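Local coordinates for protein 2-polyprenyl-6-methoxyphenol hydroxylase-like FAD-dependent oxidoreductase (Streptomyces sp. NRRL 11266, PDB 6UI5) that binds flavin-adenine dinucleotide and belongs to the family of FAD-dependent oxidoreductases that resemble aromatic-ring hydroxylases, at residues A[38-43]-A[258-263]; A[181-186]-A[214-219]; A[262-267]-A[288-293]. All coordinates share one frame; numbering follows the deposited sequence.

Contact 1 (A[38-43]-A[258-263]); sequences RAEAPA and AHWLQH. With FAD (flavin-adenine dinucleotide), chain C.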
loop_
_atom_site.group_PDB
_atom_site.type_symbol
_atom_site.label_atom_id
_atom_site.label_comp_id
_atom_site.label_asym_id
_atom_site.label_seq_id
_atom_site.Cartn_x
_atom_site.Cartn_y
_atom_site.Cartn_z
ATOM N N ARG A 38 -28.689 17.466 20.184
ATOM C CA ARG A 38 -27.532 17.358 21.055
ATOM C C ARG A 38 -26.547 18.486 20.794
ATOM O O ARG A 38 -26.612 19.206 19.798
ATOM C CB ARG A 38 -26.821 16.014 20.881
ATOM C CG ARG A 38 -26.264 15.762 19.492
ATOM C CD ARG A 38 -25.875 14.293 19.357
ATOM N NE ARG A 38 -25.349 13.988 18.030
ATOM C CZ ARG A 38 -25.000 12.773 17.605
ATOM N NH1 ARG A 38 -25.129 11.714 18.388
ATOM N NH2 ARG A 38 -24.522 12.614 16.369
ATOM N N ALA A 39 -25.637 18.643 21.741
ATOM C CA ALA A 39 -24.525 19.569 21.647
ATOM C C ALA A 39 -23.217 18.837 21.448
ATOM O O ALA A 39 -22.238 19.456 21.022
ATOM C CB ALA A 39 -24.444 20.446 22.923
ATOM N N GLU A 40 -23.185 17.536 21.745
ATOM C CA GLU A 40 -21.993 16.703 21.574
ATOM C C GLU A 40 -21.871 16.254 20.112
ATOM O O GLU A 40 -21.956 15.074 19.775
ATOM C CB GLU A 40 -22.048 15.508 22.519
ATOM C CG GLU A 40 -22.375 15.844 23.985
ATOM C CD GLU A 40 -23.845 16.166 24.214
ATOM O OE1 GLU A 40 -24.150 17.339 24.510
ATOM O OE2 GLU A 40 -24.694 15.255 24.072
ATOM N N ALA A 41 -21.688 17.238 19.233
ATOM C CA ALA A 41 -21.533 17.011 17.799
ATOM C C ALA A 41 -20.171 17.567 17.406
ATOM O O ALA A 41 -20.059 18.731 16.981
ATOM C CB ALA A 41 -22.668 17.669 17.013
ATOM N N PRO A 42 -19.113 16.758 17.498
ATOM C CA PRO A 42 -17.747 17.305 17.380
ATOM C C PRO A 42 -17.310 17.679 15.970
ATOM O O PRO A 42 -16.428 18.541 15.838
ATOM C CB PRO A 42 -16.881 16.155 17.910
ATOM C CG PRO A 42 -17.639 14.935 17.490
ATOM C CD PRO A 42 -19.107 15.305 17.735
ATOM N N ALA A 43 -17.848 17.033 14.927
ATOM C CA ALA A 43 -17.292 17.164 13.580
ATOM C C ALA A 43 -17.249 18.618 13.125
ATOM O O ALA A 43 -18.228 19.362 13.257
ATOM C CB ALA A 43 -18.108 16.350 12.572
ATOM N N ALA A 258 -16.127 24.455 30.885
ATOM C CA ALA A 258 -16.333 23.386 29.909
ATOM C C ALA A 258 -17.822 23.262 29.597
ATOM O O ALA A 258 -18.629 22.991 30.501
ATOM C CB ALA A 258 -15.781 22.057 30.420
ATOM N N HIS A 259 -18.188 23.471 28.325
ATOM C CA HIS A 259 -19.588 23.322 27.932
ATOM C C HIS A 259 -19.964 21.850 27.840
ATOM O O HIS A 259 -21.029 21.432 28.308
ATOM C CB HIS A 259 -19.843 24.021 26.597
ATOM C CG HIS A 259 -19.329 25.423 26.549
ATOM N ND1 HIS A 259 -19.985 26.473 27.157
ATOM C CD2 HIS A 259 -18.213 25.948 25.990
ATOM C CE1 HIS A 259 -19.300 27.586 26.966
ATOM N NE2 HIS A 259 -18.222 27.295 26.259
ATOM N N TRP A 260 -19.089 21.056 27.236
ATOM C CA TRP A 260 -19.235 19.614 27.122
ATOM C C TRP A 260 -17.887 19.063 26.671
ATOM O O TRP A 260 -17.299 19.576 25.730
ATOM C CB TRP A 260 -20.364 19.219 26.145
ATOM C CG TRP A 260 -20.066 19.504 24.686
ATOM C CD1 TRP A 260 -20.273 20.679 24.026
ATOM C CD2 TRP A 260 -19.491 18.596 23.719
ATOM N NE1 TRP A 260 -19.873 20.563 22.716
ATOM C CE2 TRP A 260 -19.389 19.299 22.499
ATOM C CE3 TRP A 260 -19.061 17.261 23.765
ATOM C CZ2 TRP A 260 -18.868 18.715 21.324
ATOM C CZ3 TRP A 260 -18.531 16.671 22.575
ATOM C CH2 TRP A 260 -18.446 17.407 21.386
ATOM N N LEU A 261 -17.397 18.045 27.364
ATOM C CA LEU A 261 -16.249 17.285 26.923
ATOM C C LEU A 261 -16.571 15.811 27.151
ATOM O O LEU A 261 -17.510 15.472 27.875
ATOM C CB LEU A 261 -14.968 17.719 27.649
ATOM C CG LEU A 261 -14.449 19.160 27.643
ATOM C CD1 LEU A 261 -13.023 19.140 28.261
ATOM C CD2 LEU A 261 -14.458 19.838 26.241
ATOM N N GLN A 262 -15.840 14.930 26.460
ATOM C CA GLN A 262 -16.173 13.510 26.485
ATOM C C GLN A 262 -14.916 12.668 26.365
ATOM O O GLN A 262 -14.096 12.921 25.479
ATOM C CB GLN A 262 -17.134 13.121 25.347
ATOM C CG GLN A 262 -18.472 13.850 25.288
ATOM C CD GLN A 262 -19.656 12.937 25.497
ATOM O OE1 GLN A 262 -19.704 12.157 26.472
ATOM N NE2 GLN A 262 -20.642 13.030 24.589
ATOM N N HIS A 263 -14.789 11.646 27.215
ATOM C CA HIS A 263 -13.877 10.547 26.919
ATOM C C HIS A 263 -14.359 9.782 25.685
ATOM O O HIS A 263 -15.562 9.559 25.502
ATOM C CB HIS A 263 -13.777 9.606 28.107
ATOM C CG HIS A 263 -13.175 10.255 29.311
ATOM N ND1 HIS A 263 -11.933 10.859 29.274
ATOM C CD2 HIS A 263 -13.658 10.442 30.566
ATOM C CE1 HIS A 263 -11.677 11.384 30.460
ATOM N NE2 HIS A 263 -12.703 11.139 31.260
HETATM P PA FAD C . -24.595 8.864 16.160
HETATM O O1A FAD C . -23.983 10.197 15.792
HETATM O O2A FAD C . -23.748 8.232 17.252
HETATM O O5B FAD C . -26.208 9.023 16.508
HETATM C C5B FAD C . -26.925 7.928 17.055
HETATM C C4B FAD C . -28.173 8.488 17.812
HETATM O O4B FAD C . -28.987 7.549 18.230
HETATM C C3B FAD C . -27.722 9.227 19.094
HETATM O O3B FAD C . -28.476 10.351 19.231
HETATM C C2B FAD C . -28.025 8.226 20.227
HETATM O O2B FAD C . -28.078 8.987 21.502
HETATM C C1B FAD C . -29.190 7.774 19.852
HETATM N N9A FAD C . -29.570 6.470 20.362
HETATM C C8A FAD C . -28.751 5.425 20.613
HETATM N N7A FAD C . -29.515 4.383 21.005
HETATM C C5A FAD C . -30.809 4.784 20.972
HETATM C C6A FAD C . -32.003 4.135 21.266
HETATM N N6A FAD C . -32.456 2.830 21.723
HETATM N N1A FAD C . -33.169 4.778 21.157
HETATM C C2A FAD C . -33.199 6.065 20.747
HETATM N N3A FAD C . -32.029 6.697 20.444
HETATM C C4A FAD C . -30.841 6.063 20.559
HETATM N N1 FAD C . -17.224 12.793 11.987
HETATM C C2 FAD C . -16.609 13.582 10.880
HETATM O O2 FAD C . -17.112 13.643 9.806
HETATM N N3 FAD C . -15.336 14.312 11.142
HETATM C C4 FAD C . -14.725 14.239 12.471
HETATM O O4 FAD C . -13.715 14.809 12.711
HETATM C C4X FAD C . -15.374 13.429 13.565
HETATM N N5 FAD C . -14.718 13.391 14.852
HETATM C C5X FAD C . -15.325 12.591 15.945
HETATM C C6 FAD C . -14.679 12.558 17.182
HETATM C C7 FAD C . -15.227 11.824 18.227
HETATM C C7M FAD C . -14.313 11.972 19.436
HETATM C C8 FAD C . -16.426 11.113 18.065
HETATM C C8M FAD C . -16.956 10.334 19.276
HETATM C C9 FAD C . -17.079 11.143 16.820
HETATM C C9A FAD C . -16.533 11.879 15.741
HETATM N N10 FAD C . -17.215 11.913 14.392
HETATM C C10 FAD C . -16.615 12.709 13.325
HETATM C "C1'" FAD C . -18.493 11.193 14.222
HETATM C "C2'" FAD C . -18.624 10.126 13.120
HETATM O "O2'" FAD C . -18.864 10.688 11.883
HETATM C "C3'" FAD C . -19.860 9.265 13.369
HETATM O "O3'" FAD C . -19.765 8.169 12.514
HETATM C "C4'" FAD C . -21.216 9.933 13.063
HETATM O "O4'" FAD C . -21.469 11.091 13.808
HETATM C "C5'" FAD C . -22.242 8.874 13.484
HETATM O "O5'" FAD C . -23.495 9.129 12.913
HETATM P P FAD C . -24.797 8.193 13.308
HETATM O O1P FAD C . -26.057 9.003 13.110
HETATM O O2P FAD C . -24.845 6.857 12.591
HETATM O O3P FAD C . -24.563 7.798 14.896
#

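Contact 2 (A[181-186]-A[214-219]); sequences VGDVAI and PDVMRV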
loop_
_atom_site.group_PDB
_atom_site.type_symbol
_atom_site.label_atom_id
_atom_site.label_comp_id
_atom_site.label_asym_id
_atom_site.label_seq_id
_atom_site.Cartn_x
_atom_site.Cartn_y
_atom_site.Cartn_z
ATOM N N VAL A 181 -12.737 15.169 23.675
ATOM C CA VAL A 181 -13.189 16.101 22.656
ATOM C C VAL A 181 -14.302 16.923 23.288
ATOM O O VAL A 181 -14.876 16.534 24.301
ATOM C CB VAL A 181 -13.676 15.351 21.388
ATOM C CG1 VAL A 181 -14.894 14.505 21.720
ATOM C CG2 VAL A 181 -13.987 16.312 20.238
ATOM N N GLY A 182 -14.585 18.076 22.695
ATOM C CA GLY A 182 -15.658 18.941 23.132
ATOM C C GLY A 182 -15.227 20.386 22.996
ATOM O O GLY A 182 -14.221 20.687 22.361
ATOM N N ASP A 183 -16.012 21.278 23.618
ATOM C CA ASP A 183 -15.779 22.720 23.566
ATOM C C ASP A 183 -15.547 23.287 24.965
ATOM O O ASP A 183 -16.440 23.253 25.822
ATOM C CB ASP A 183 -16.935 23.446 22.889
ATOM C CG ASP A 183 -17.393 22.743 21.598
ATOM O OD1 ASP A 183 -16.747 22.980 20.554
ATOM O OD2 ASP A 183 -18.410 22.012 21.610
ATOM N N VAL A 184 -14.362 23.808 25.191
ATOM C CA VAL A 184 -14.067 24.605 26.371
ATOM C C VAL A 184 -14.415 26.057 26.080
ATOM O O VAL A 184 -14.314 26.526 24.947
ATOM C CB VAL A 184 -12.585 24.462 26.789
ATOM C CG1 VAL A 184 -12.222 23.005 26.973
ATOM C CG2 VAL A 184 -11.677 25.143 25.759
ATOM N N ALA A 185 -14.846 26.782 27.105
ATOM C CA ALA A 185 -14.746 28.227 27.043
ATOM C C ALA A 185 -13.393 28.644 27.583
ATOM O O ALA A 185 -12.870 28.062 28.534
ATOM C CB ALA A 185 -15.853 28.932 27.811
ATOM N N ILE A 186 -12.819 29.648 26.940
ATOM C CA ILE A 186 -11.417 29.970 27.117
ATOM C C ILE A 186 -11.180 31.190 26.248
ATOM O O ILE A 186 -11.724 31.289 25.141
ATOM C CB ILE A 186 -10.515 28.768 26.746
ATOM C CG1 ILE A 186 -9.130 28.927 27.347
ATOM C CG2 ILE A 186 -10.410 28.583 25.251
ATOM C CD1 ILE A 186 -9.221 29.286 28.755
ATOM N N PRO A 214 -14.551 33.882 19.594
ATOM C CA PRO A 214 -13.358 34.298 20.350
ATOM C C PRO A 214 -13.357 33.865 21.809
ATOM O O PRO A 214 -12.398 34.175 22.527
ATOM C CB PRO A 214 -13.383 35.829 20.227
ATOM C CG PRO A 214 -14.173 36.090 18.994
ATOM C CD PRO A 214 -15.237 35.043 18.999
ATOM N N ASP A 215 -14.387 33.154 22.271
ATOM C CA ASP A 215 -14.457 32.699 23.651
ATOM C C ASP A 215 -14.581 31.191 23.805
ATOM O O ASP A 215 -14.287 30.675 24.888
ATOM C CB ASP A 215 -15.640 33.365 24.377
ATOM C CG ASP A 215 -15.588 34.879 24.305
ATOM O OD1 ASP A 215 -14.474 35.438 24.229
ATOM O OD2 ASP A 215 -16.663 35.512 24.324
ATOM N N VAL A 216 -15.006 30.477 22.771
ATOM C CA VAL A 216 -15.144 29.027 22.809
ATOM C C VAL A 216 -14.134 28.420 21.848
ATOM O O VAL A 216 -13.883 28.968 20.768
ATOM C CB VAL A 216 -16.584 28.602 22.449
ATOM C CG1 VAL A 216 -16.667 27.093 22.087
ATOM C CG2 VAL A 216 -17.548 28.961 23.591
ATOM N N MET A 217 -13.553 27.291 22.244
ATOM C CA MET A 217 -12.665 26.517 21.388
ATOM C C MET A 217 -13.081 25.057 21.429
ATOM O O MET A 217 -13.440 24.532 22.488
ATOM C CB MET A 217 -11.205 26.666 21.824
ATOM C CG MET A 217 -10.220 25.995 20.911
ATOM S SD MET A 217 -8.492 26.335 21.318
ATOM C CE MET A 217 -8.177 25.209 22.661
ATOM N N ARG A 218 -13.061 24.413 20.264
ATOM C CA ARG A 218 -13.218 22.967 20.189
ATOM C C ARG A 218 -11.848 22.319 20.301
ATOM O O ARG A 218 -10.862 22.825 19.754
ATOM C CB ARG A 218 -13.902 22.541 18.892
ATOM C CG ARG A 218 -13.987 21.042 18.694
ATOM C CD ARG A 218 -15.109 20.743 17.749
ATOM N NE ARG A 218 -16.364 21.155 18.338
ATOM C CZ ARG A 218 -17.496 21.334 17.671
ATOM N NH1 ARG A 218 -17.557 21.135 16.349
ATOM N NH2 ARG A 218 -18.581 21.696 18.351
ATOM N N VAL A 219 -11.785 21.218 21.049
ATOM C CA VAL A 219 -10.519 20.589 21.407
ATOM C C VAL A 219 -10.615 19.094 21.140
ATOM O O VAL A 219 -11.637 18.465 21.437
ATOM C CB VAL A 219 -10.150 20.862 22.874
ATOM C CG1 VAL A 219 -10.106 22.350 23.100
ATOM C CG2 VAL A 219 -11.171 20.238 23.817
#

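Contact 3 (A[262-267]-A[288-293]); sequences QHYSIV and VHYPYN. With FAD (flavin-adenine dinucleotide), chain C.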
loop_
_atom_site.group_PDB
_atom_site.type_symbol
_atom_site.label_atom_id
_atom_site.label_comp_id
_atom_site.label_asym_id
_atom_site.label_seq_id
_atom_site.Cartn_x
_atom_site.Cartn_y
_atom_site.Cartn_z
ATOM N N GLN A 262 -15.840 14.930 26.460
ATOM C CA GLN A 262 -16.173 13.510 26.485
ATOM C C GLN A 262 -14.916 12.668 26.365
ATOM O O GLN A 262 -14.096 12.921 25.479
ATOM C CB GLN A 262 -17.134 13.121 25.347
ATOM C CG GLN A 262 -18.472 13.850 25.288
ATOM C CD GLN A 262 -19.656 12.937 25.497
ATOM O OE1 GLN A 262 -19.704 12.157 26.472
ATOM N NE2 GLN A 262 -20.642 13.030 24.589
ATOM N N HIS A 263 -14.789 11.646 27.215
ATOM C CA HIS A 263 -13.877 10.547 26.919
ATOM C C HIS A 263 -14.359 9.782 25.685
ATOM O O HIS A 263 -15.562 9.559 25.502
ATOM C CB HIS A 263 -13.777 9.606 28.107
ATOM C CG HIS A 263 -13.175 10.255 29.311
ATOM N ND1 HIS A 263 -11.933 10.859 29.274
ATOM C CD2 HIS A 263 -13.658 10.442 30.566
ATOM C CE1 HIS A 263 -11.677 11.384 30.460
ATOM N NE2 HIS A 263 -12.703 11.139 31.260
ATOM N N TYR A 264 -13.426 9.392 24.816
ATOM C CA TYR A 264 -13.750 8.507 23.697
ATOM C C TYR A 264 -12.640 7.475 23.537
ATOM O O TYR A 264 -11.463 7.769 23.768
ATOM C CB TYR A 264 -13.955 9.293 22.394
ATOM C CG TYR A 264 -12.659 9.686 21.705
ATOM C CD1 TYR A 264 -12.021 8.810 20.830
ATOM C CD2 TYR A 264 -12.074 10.927 21.932
ATOM C CE1 TYR A 264 -10.837 9.150 20.215
ATOM C CE2 TYR A 264 -10.887 11.283 21.303
ATOM C CZ TYR A 264 -10.272 10.384 20.450
ATOM O OH TYR A 264 -9.085 10.701 19.816
ATOM N N SER A 265 -13.019 6.257 23.139
ATOM C CA SER A 265 -12.049 5.274 22.673
ATOM C C SER A 265 -12.481 4.873 21.268
ATOM O O SER A 265 -13.635 5.062 20.889
ATOM C CB SER A 265 -11.933 4.010 23.609
ATOM O OG SER A 265 -13.192 3.407 23.875
ATOM N N ILE A 266 -11.554 4.347 20.474
ATOM C CA ILE A 266 -11.839 4.021 19.071
ATOM C C ILE A 266 -11.623 2.541 18.866
ATOM O O ILE A 266 -10.528 2.030 19.134
ATOM C CB ILE A 266 -10.961 4.813 18.096
ATOM C CG1 ILE A 266 -11.418 6.262 18.035
ATOM C CG2 ILE A 266 -10.991 4.157 16.685
ATOM C CD1 ILE A 266 -12.854 6.415 17.528
ATOM N N VAL A 267 -12.640 1.862 18.345
ATOM C CA VAL A 267 -12.457 0.553 17.733
ATOM C C VAL A 267 -12.915 0.633 16.285
ATOM O O VAL A 267 -13.565 1.589 15.875
ATOM C CB VAL A 267 -13.215 -0.553 18.470
ATOM C CG1 VAL A 267 -12.499 -0.888 19.802
ATOM C CG2 VAL A 267 -14.650 -0.116 18.668
ATOM N N VAL A 288 -17.742 1.791 12.149
ATOM C CA VAL A 288 -17.059 2.820 12.934
ATOM C C VAL A 288 -15.558 2.615 12.802
ATOM O O VAL A 288 -15.089 1.511 12.516
ATOM C CB VAL A 288 -17.419 2.784 14.440
ATOM C CG1 VAL A 288 -18.913 3.092 14.659
ATOM C CG2 VAL A 288 -17.034 1.445 15.010
ATOM N N HIS A 289 -14.799 3.680 13.064
ATOM C CA HIS A 289 -13.364 3.718 12.792
ATOM C C HIS A 289 -12.881 5.077 13.267
ATOM O O HIS A 289 -13.683 5.931 13.653
ATOM C CB HIS A 289 -13.057 3.531 11.306
ATOM C CG HIS A 289 -13.944 4.344 10.427
ATOM N ND1 HIS A 289 -13.880 5.720 10.377
ATOM C CD2 HIS A 289 -14.967 3.986 9.618
ATOM C CE1 HIS A 289 -14.805 6.173 9.549
ATOM N NE2 HIS A 289 -15.480 5.142 9.075
ATOM N N TYR A 290 -11.568 5.271 13.220
ATOM C CA TYR A 290 -11.007 6.554 13.601
ATOM C C TYR A 290 -11.524 7.644 12.663
ATOM O O TYR A 290 -11.670 7.420 11.446
ATOM C CB TYR A 290 -9.481 6.516 13.580
ATOM C CG TYR A 290 -8.829 7.804 13.996
ATOM C CD1 TYR A 290 -8.705 8.122 15.337
ATOM C CD2 TYR A 290 -8.336 8.700 13.065
ATOM C CE1 TYR A 290 -8.117 9.302 15.742
ATOM C CE2 TYR A 290 -7.729 9.881 13.458
ATOM C CZ TYR A 290 -7.627 10.181 14.800
ATOM O OH TYR A 290 -7.042 11.362 15.219
ATOM N N PRO A 291 -11.831 8.827 13.199
ATOM C CA PRO A 291 -12.385 9.914 12.370
ATOM C C PRO A 291 -11.323 10.608 11.504
ATOM O O PRO A 291 -10.528 11.413 11.988
ATOM C CB PRO A 291 -12.959 10.917 13.405
ATOM C CG PRO A 291 -12.398 10.458 14.755
ATOM C CD PRO A 291 -12.115 8.986 14.646
ATOM N N TYR A 292 -11.335 10.300 10.225
ATOM C CA TYR A 292 -10.427 10.887 9.252
ATOM C C TYR A 292 -11.219 11.327 8.030
ATOM O O TYR A 292 -12.217 10.691 7.668
ATOM C CB TYR A 292 -9.365 9.889 8.815
ATOM C CG TYR A 292 -8.012 10.014 9.454
ATOM C CD1 TYR A 292 -7.405 11.251 9.619
ATOM C CD2 TYR A 292 -7.310 8.872 9.845
ATOM C CE1 TYR A 292 -6.145 11.349 10.174
ATOM C CE2 TYR A 292 -6.059 8.963 10.406
ATOM C CZ TYR A 292 -5.481 10.201 10.564
ATOM O OH TYR A 292 -4.230 10.298 11.111
ATOM N N ASN A 293 -10.798 12.447 7.423
ATOM C CA ASN A 293 -11.289 12.955 6.137
ATOM C C ASN A 293 -12.790 13.180 6.119
ATOM O O ASN A 293 -13.351 13.465 5.064
ATOM C CB ASN A 293 -10.919 12.008 4.996
ATOM C CG ASN A 293 -9.487 11.539 5.083
ATOM O OD1 ASN A 293 -9.221 10.412 5.480
ATOM N ND2 ASN A 293 -8.553 12.407 4.711
HETATM P PA FAD C . -24.595 8.864 16.160
HETATM O O1A FAD C . -23.983 10.197 15.792
HETATM O O2A FAD C . -23.748 8.232 17.252
HETATM O O5B FAD C . -26.208 9.023 16.508
HETATM C C5B FAD C . -26.925 7.928 17.055
HETATM C C4B FAD C . -28.173 8.488 17.812
HETATM O O4B FAD C . -28.987 7.549 18.230
HETATM C C3B FAD C . -27.722 9.227 19.094
HETATM O O3B FAD C . -28.476 10.351 19.231
HETATM C C2B FAD C . -28.025 8.226 20.227
HETATM O O2B FAD C . -28.078 8.987 21.502
HETATM C C1B FAD C . -29.190 7.774 19.852
HETATM N N9A FAD C . -29.570 6.470 20.362
HETATM C C8A FAD C . -28.751 5.425 20.613
HETATM N N7A FAD C . -29.515 4.383 21.005
HETATM C C5A FAD C . -30.809 4.784 20.972
HETATM C C6A FAD C . -32.003 4.135 21.266
HETATM N N6A FAD C . -32.456 2.830 21.723
HETATM N N1A FAD C . -33.169 4.778 21.157
HETATM C C2A FAD C . -33.199 6.065 20.747
HETATM N N3A FAD C . -32.029 6.697 20.444
HETATM C C4A FAD C . -30.841 6.063 20.559
HETATM N N1 FAD C . -17.224 12.793 11.987
HETATM C C2 FAD C . -16.609 13.582 10.880
HETATM O O2 FAD C . -17.112 13.643 9.806
HETATM N N3 FAD C . -15.336 14.312 11.142
HETATM C C4 FAD C . -14.725 14.239 12.471
HETATM O O4 FAD C . -13.715 14.809 12.711
HETATM C C4X FAD C . -15.374 13.429 13.565
HETATM N N5 FAD C . -14.718 13.391 14.852
HETATM C C5X FAD C . -15.325 12.591 15.945
HETATM C C6 FAD C . -14.679 12.558 17.182
HETATM C C7 FAD C . -15.227 11.824 18.227
HETATM C C7M FAD C . -14.313 11.972 19.436
HETATM C C8 FAD C . -16.426 11.113 18.065
HETATM C C8M FAD C . -16.956 10.334 19.276
HETATM C C9 FAD C . -17.079 11.143 16.820
HETATM C C9A FAD C . -16.533 11.879 15.741
HETATM N N10 FAD C . -17.215 11.913 14.392
HETATM C C10 FAD C . -16.615 12.709 13.325
HETATM C "C1'" FAD C . -18.493 11.193 14.222
HETATM C "C2'" FAD C . -18.624 10.126 13.120
HETATM O "O2'" FAD C . -18.864 10.688 11.883
HETATM C "C3'" FAD C . -19.860 9.265 13.369
HETATM O "O3'" FAD C . -19.765 8.169 12.514
HETATM C "C4'" FAD C . -21.216 9.933 13.063
HETATM O "O4'" FAD C . -21.469 11.091 13.808
HETATM C "C5'" FAD C . -22.242 8.874 13.484
HETATM O "O5'" FAD C . -23.495 9.129 12.913
HETATM P P FAD C . -24.797 8.193 13.308
HETATM O O1P FAD C . -26.057 9.003 13.110
HETATM O O2P FAD C . -24.845 6.857 12.591
HETATM O O3P FAD C . -24.563 7.798 14.896
#

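Contact 1 (A[38-43]-A[258-263])
This contact backs the FAD site: the loop between strand 28-31 and helix 48-55, which lines the site, is packed against strand 257-271. The indole of Trp260 carries most of it. The ring lies flat against the loop backbone. Its CG sits between the backbone N and the carbonyl carbon (chi1 70°), the crowded position. Glu40 CA stands over the six-membered ring, 3.4 Å from its centroid and 5° off the ring normal, a CH-pi contact. Ala39 O lies over the same face. It comes within 3.1 Å of Trp260 NE1, but the angle is too poor for a hydrogen bond. Pro42 CB packs on Trp260 CH2 at 4.0 Å. The loop is bent here into an inverse gamma turn centred on Glu40, which presents its backbone to the indole. The Glu40 side chain bends at chi2 and runs across the Gln262 amide, with CG 3.4 Å from Gln262 NE2. Toward Gln262, Glu40 thus offers its methylene carbons, not its carboxylate.

The far side of the loop serves the cofactor. Arg38 extends from CG to NE and brings the guanidinium edge to a phosphate oxygen. Its NH2 gives a nearly straight hydrogen bond to FAD O1A, 2.5 Å and 169°, and NH1 adds a weak one. NH2 also forms a salt bridge with Glu101, which probably fixes the guanidinium in place. Pro42 CG lies 3.6 Å from FAD C5X, and Ala43 CB is 3.6 Å from FAD C2. Both cover the same face of the flavin.

Helix 97-110 flanks the loop, with Gln97 touching Arg38, Ala41 and Pro42. Strand 176-185 runs beside 260-263, and its Val181 touches Pro42. Strand 216-225 meets Leu261 through Val219.

Contact 2 (A[181-186]-A[214-219])
Strands 181-185 and 216-219 run antiparallel, their axes 4.6 Å apart at closest and 156° between directions. Gly182 with Val219 and Val184 with Met217 are hydrogen-bonded pairs. Asp183 with Arg218 and Ala185 with Val216 are non-hydrogen-bonded pairs. The two bonds into carbonyls of 181-186 are the better ones: Val219 N reaches Gly182 O at 2.8 Å, and Met217 N reaches Val184 O at 2.9 Å. Both meet the acceptor nearly along its C=O axis. The return bonds, from Gly182 N and Val184 N, are weak. Past the last bridge, Ile186 N still bonds Asp215 O at 2.7 Å. Gly182 has phi 142°, where a CB would jam against the carbonyl before it.

These strands belong to the antiparallel sheet that stands apart from the parallel, Rossmann-type sheet. Strand 176-185 lies between 216-225 and 257-271 and bonds to both. At the start of 181-186 the Val181 side chain reaches FAD, about 3 Å away at the nearest atoms, and touches Pro42.

On one face, Asp183 and Arg218 lie side by side and form a salt bridge. Arg218 NE reaches Asp183 OD1 at 2.9 Å, from above the carboxylate plane. NH2 makes a weak bond to OD1 and a straight one to OD2, although the place of OD2 is less sure. The two planes are 50° apart. Both side chains are buried, and Leu212 touches each of them. Val216 CG1, anti to the backbone N, packs 3.7 Å from Asp183 CB.

The face of Val184, Met217 and Val219 is apolar. Val184 CG2 touches both Met217 CB and Val219 CG1. Just past the strand end, Ile186 CG2 lies 4.0 Å from Met217 CB. Helix 238-249 covers Val184 through Leu238 and Leu241, and Leu241 also touches Val219.

Contact 3 (A[262-267]-A[288-293])
Val288 ends a short strand beside 257-271, and its CG2 packs 3.6 Å from Val267 O. At His289 the chain leaves the sheet. The imidazole turns back on its own loop, and ND1 bonds Tyr290 O at 3.0 Å, from above the carbonyl plane. No hydrogen bond crosses between the segments, so the contact rests on packing, chiefly by Ile266. Ile266 CD1 lies 4.0 Å from His289 O. Ile266 CG2, anti to the backbone N, lies 3.7 Å from Tyr290 N and also touches Tyr290 CB. The Tyr290 ring points its edge at Tyr264 OH, a looser approach, and its CE2 is backed by the ring face of Tyr292. Tyr264 OH is spent on Ser221 O. Pro291 meets Ile266 tip to tip, CD to CD1 at 3.9 Å. Its CB comes within 3.4 Å of FAD N5. Tyr264 also lines the FAD pocket: the flavin methyl C7M lies over its ring face, toward the rim, 3.5 Å from Tyr264 CD2. Strand 176-185 packs here through Val177, which touches Tyr264, Ile266 and Tyr290. Helix 325-346 lies against the loop through Ile342, and helix 295-316 follows it in the chain.

Overall arrangement
All three contacts draw on one antiparallel sheet. Strand 257-271 serves contacts 1 and 3, which share Gln262 and His263, and both touch FAD. It is joined to contact 2 by the probable hydrogen bond from Gln262 N to Val181 O, 2.9 Å. Contacts 2 and 3 are buried, whereas contact 1 is only partly so. Contact 2 is the strand pair itself, held by backbone bonds and a buried salt bridge. The other two join a loop to the sheet with no hydrogen bond between their two segments: contact 1 by an indole under backbone, contact 3 by aliphatic packing. Their loops cover opposite faces of the flavin.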